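PDB 1O5Z: folylpolyglutamate synthase/dihydrofolate synthase from Thermotoga maritima, which probably catalyses the ATP-dependent addition of L-glutamate to dihydropteroate and to tetrahydrofolate, making dihydrofolate and folylpolyglutamates. Local coordinates for residues G199-R204 and K227-Y232. Sequence-based numbering, arbitrary orientation.
Sequences GIIKER and KSSRMY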
ATOM      1  N   GLY A 199      13.319   7.758  11.762  1.00 47.53           N
ATOM      2  CA  GLY A 199      14.620   7.298  11.224  1.00 47.07           C
ATOM      3  C   GLY A 199      14.840   7.476   9.727  1.00 47.50           C
ATOM      4  O   GLY A 199      15.974   7.332   9.241  1.00 48.25           O
ATOM      5  N   ILE A 200      13.761   7.750   8.976  1.00 47.40           N
ATOM      6  CA  ILE A 200      13.847   8.148   7.554  1.00 47.23           C
ATOM      7  C   ILE A 200      14.059   9.644   7.332  1.00 47.34           C
ATOM      8  O   ILE A 200      14.158  10.079   6.186  1.00 47.83           O
ATOM      9  CB  ILE A 200      12.603   7.661   6.764  1.00 47.29           C
ATOM     10  CG1 ILE A 200      11.367   8.548   6.992  1.00 46.91           C
ATOM     11  CG2 ILE A 200      12.235   6.209   7.182  1.00 47.88           C
ATOM     12  CD1 ILE A 200      10.270   8.289   5.915  1.00 47.45           C
ATOM     13  N   ILE A 201      14.090  10.429   8.406  1.00 47.08           N
ATOM     14  CA  ILE A 201      14.492  11.840   8.325  1.00 47.78           C
ATOM     15  C   ILE A 201      16.008  11.927   8.138  1.00 47.91           C
ATOM     16  O   ILE A 201      16.761  11.365   8.930  1.00 47.47           O
ATOM     17  CB  ILE A 201      14.080  12.656   9.568  1.00 46.87           C
ATOM     18  CG1 ILE A 201      12.564  12.620   9.750  1.00 47.15           C
ATOM     19  CG2 ILE A 201      14.564  14.107   9.415  1.00 46.96           C
ATOM     20  CD1 ILE A 201      12.046  13.217  11.084  1.00 48.22           C
ATOM     21  N   LYS A 202      16.417  12.662   7.092  1.00 47.96           N
ATOM     22  CA  LYS A 202      17.795  12.708   6.635  1.00 47.57           C
ATOM     23  C   LYS A 202      18.287  14.147   6.635  1.00 48.20           C
ATOM     24  O   LYS A 202      17.494  15.089   6.504  1.00 48.29           O
ATOM     25  CB  LYS A 202      17.880  12.104   5.244  1.00 47.44           C
ATOM     26  CG  LYS A 202      17.542  10.601   5.176  1.00 46.89           C
ATOM     27  CD  LYS A 202      18.541   9.735   5.976  1.00 46.41           C
ATOM     28  CE  LYS A 202      18.015   8.336   6.205  1.00 46.94           C
ATOM     29  NZ  LYS A 202      17.449   7.700   4.969  1.00 47.71           N
ATOM     30  N   GLU A 203      19.596  14.306   6.789  1.00 47.92           N
ATOM     31  CA  GLU A 203      20.210  15.612   6.977  1.00 48.18           C
ATOM     32  C   GLU A 203      19.839  16.597   5.882  1.00 47.35           C
ATOM     33  O   GLU A 203      20.077  16.357   4.722  1.00 46.99           O
ATOM     34  CB  GLU A 203      21.732  15.464   7.032  1.00 48.42           C
ATOM     35  CG  GLU A 203      22.488  16.755   7.343  1.00 49.91           C
ATOM     36  CD  GLU A 203      22.389  17.195   8.789  1.00 50.93           C
ATOM     37  OE1 GLU A 203      21.961  16.373   9.636  1.00 51.36           O
ATOM     38  OE2 GLU A 203      22.760  18.366   9.063  1.00 51.55           O
ATOM     39  N   ARG A 204      19.241  17.709   6.272  1.00 47.50           N
ATOM     40  CA  ARG A 204      18.864  18.750   5.330  1.00 47.81           C
ATOM     41  C   ARG A 204      17.740  18.360   4.390  1.00 47.02           C
ATOM     42  O   ARG A 204      17.284  19.184   3.637  1.00 47.04           O
ATOM     43  CB  ARG A 204      20.069  19.195   4.500  1.00 48.12           C
ATOM     44  CG  ARG A 204      21.134  19.794   5.337  1.00 50.91           C
ATOM     45  CD  ARG A 204      20.973  21.262   5.474  1.00 54.31           C
ATOM     46  NE  ARG A 204      21.791  21.783   6.555  1.00 56.51           N
ATOM     47  CZ  ARG A 204      21.809  23.052   6.916  1.00 56.09           C
ATOM     48  NH1 ARG A 204      21.071  23.939   6.255  1.00 57.23           N
ATOM     49  NH2 ARG A 204      22.569  23.444   7.940  1.00 57.83           N
ATOM     50  N   LYS A 227      18.405  17.296  12.431  1.00 50.60           N
ATOM     51  CA  LYS A 227      18.902  17.042  11.054  1.00 50.10           C
ATOM     52  C   LYS A 227      18.899  18.290  10.123  1.00 49.83           C
ATOM     53  O   LYS A 227      19.275  18.207   8.937  1.00 49.79           O
ATOM     54  CB  LYS A 227      18.087  15.916  10.408  1.00 50.09           C
ATOM     55  CG  LYS A 227      18.165  14.620  11.181  1.00 51.00           C
ATOM     56  CD  LYS A 227      19.305  13.729  10.747  1.00 52.69           C
ATOM     57  CE  LYS A 227      19.876  12.974  11.947  1.00 55.18           C
ATOM     58  NZ  LYS A 227      19.988  11.482  11.742  1.00 56.14           N
ATOM     59  N   SER A 228      18.475  19.433  10.663  1.00 49.32           N
ATOM     60  CA  SER A 228      18.325  20.668   9.892  1.00 49.09           C
ATOM     61  C   SER A 228      17.415  20.456   8.668  1.00 49.19           C
ATOM     62  O   SER A 228      17.652  20.985   7.571  1.00 49.89           O
ATOM     63  CB  SER A 228      19.699  21.228   9.518  1.00 48.70           C
ATOM     64  OG  SER A 228      20.584  21.150  10.620  1.00 47.19           O
ATOM     65  N   SER A 229      16.365  19.670   8.892  1.00 49.26           N
ATOM     66  CA  SER A 229      15.358  19.338   7.893  1.00 48.80           C
ATOM     67  C   SER A 229      14.162  20.242   8.065  1.00 49.12           C
ATOM     68  O   SER A 229      13.579  20.335   9.148  1.00 49.13           O
ATOM     69  CB  SER A 229      14.877  17.919   8.097  1.00 48.45           C
ATOM     70  OG  SER A 229      15.943  17.010   7.924  1.00 48.23           O
ATOM     71  N   ARG A 230      13.770  20.892   6.989  1.00 49.38           N
ATOM     72  CA  ARG A 230      12.543  21.643   7.009  1.00 50.01           C
ATOM     73  C   ARG A 230      11.357  20.679   7.061  1.00 48.98           C
ATOM     74  O   ARG A 230      11.235  19.784   6.241  1.00 49.37           O
ATOM     75  CB  ARG A 230      12.468  22.541   5.784  1.00 50.39           C
ATOM     76  CG  ARG A 230      11.338  23.519   5.849  1.00 51.57           C
ATOM     77  CD  ARG A 230      11.445  24.648   4.827  1.00 52.54           C
ATOM     78  NE  ARG A 230      10.416  25.698   4.868  1.00 54.20           N
ATOM     79  CZ  ARG A 230       9.289  25.759   5.639  1.00 56.35           C
ATOM     80  NH1 ARG A 230       8.899  24.820   6.544  1.00 53.34           N
ATOM     81  NH2 ARG A 230       8.504  26.832   5.464  1.00 55.13           N
ATOM     82  N   MET A 231      10.477  20.911   8.026  1.00 48.21           N
ATOM     83  CA  MET A 231       9.322  20.069   8.300  1.00 47.87           C
ATOM     84  C   MET A 231       8.004  20.736   7.896  1.00 46.89           C
ATOM     85  O   MET A 231       7.738  21.901   8.249  1.00 45.51           O
ATOM     86  CB  MET A 231       9.279  19.797   9.804  1.00 48.22           C
ATOM     87  CG  MET A 231       8.186  18.852  10.247  1.00 48.40           C
ATOM     88  SD  MET A 231       8.483  18.431  11.977  1.00 49.47           S
ATOM     89  CE  MET A 231       7.095  17.333  12.296  1.00 49.78           C
ATOM     90  N   TYR A 232       7.159  19.995   7.197  1.00 45.84           N
ATOM     91  CA  TYR A 232       5.857  20.526   6.843  1.00 45.51           C
ATOM     92  C   TYR A 232       4.795  19.622   7.383  1.00 45.16           C
ATOM     93  O   TYR A 232       4.865  18.397   7.231  1.00 45.20           O
ATOM     94  CB  TYR A 232       5.678  20.584   5.345  1.00 45.27           C
ATOM     95  CG  TYR A 232       6.730  21.320   4.589  1.00 44.80           C
ATOM     96  CD1 TYR A 232       7.910  20.667   4.222  1.00 43.17           C
ATOM     97  CD2 TYR A 232       6.534  22.666   4.196  1.00 42.34           C
ATOM     98  CE1 TYR A 232       8.885  21.325   3.482  1.00 44.36           C
ATOM     99  CE2 TYR A 232       7.489  23.343   3.447  1.00 43.16           C
ATOM    100  CZ  TYR A 232       8.673  22.653   3.075  1.00 45.55           C
ATOM    101  OH  TYR A 232       9.658  23.271   2.328  1.00 44.47           O
TER
HETATM  102  O   HOH W   1      21.839  18.918  11.303  1.00 62.19           O
HETATM  103  O   HOH W   2      14.853  20.771   4.643  1.00 50.37           O
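A Schellman motif at the C-terminal end of helix 214-227 meets the loop that runs into strand 207-209, and the main bond joins Arg-204 N to the carbonyl O of Lys-227, at 2.7 Å and nearly straight (160° at the hydrogen). Ser-228, small and with a positive phi of 55°, turns the chain out of the helix; its O receives a CA-H...O contact from Arg-204 CA at 3.4 Å. The Arg-204 guanidinium lays one face against Ser-228 CB, which lies 3.5 Å above the plane, toward the rim. In Glu-203, chi1 (-175°) sets CG anti to the backbone N, and the bend at chi2 then turns CD toward Lys-227 O, 3.3 Å away; water 1 links OE2 to Ser-228 OG. On the inner side, Ile-201 CG2 packs 4.0 Å from Lys-227 CG, and the branched residue also reaches Val-223 and Leu-207. An alanine in place of Lys-227 would probably leave Ile-201 CG2 and Glu-203 OE1 without the aliphatic chain beside them. These turns belong to the Mur ligase middle domain, in which helix 214-227 is the crossover between parallel strands 207-209 and 231-233. The small hydroxyl of Ser-229 fits a buried site among backbone carbonyls, its OG 2.8 Å from Lys-202 O and weakly hydrogen-bonded to Val-205 O. Water 2 connects Arg-204 O with Arg-230 N, just before strand 231-233.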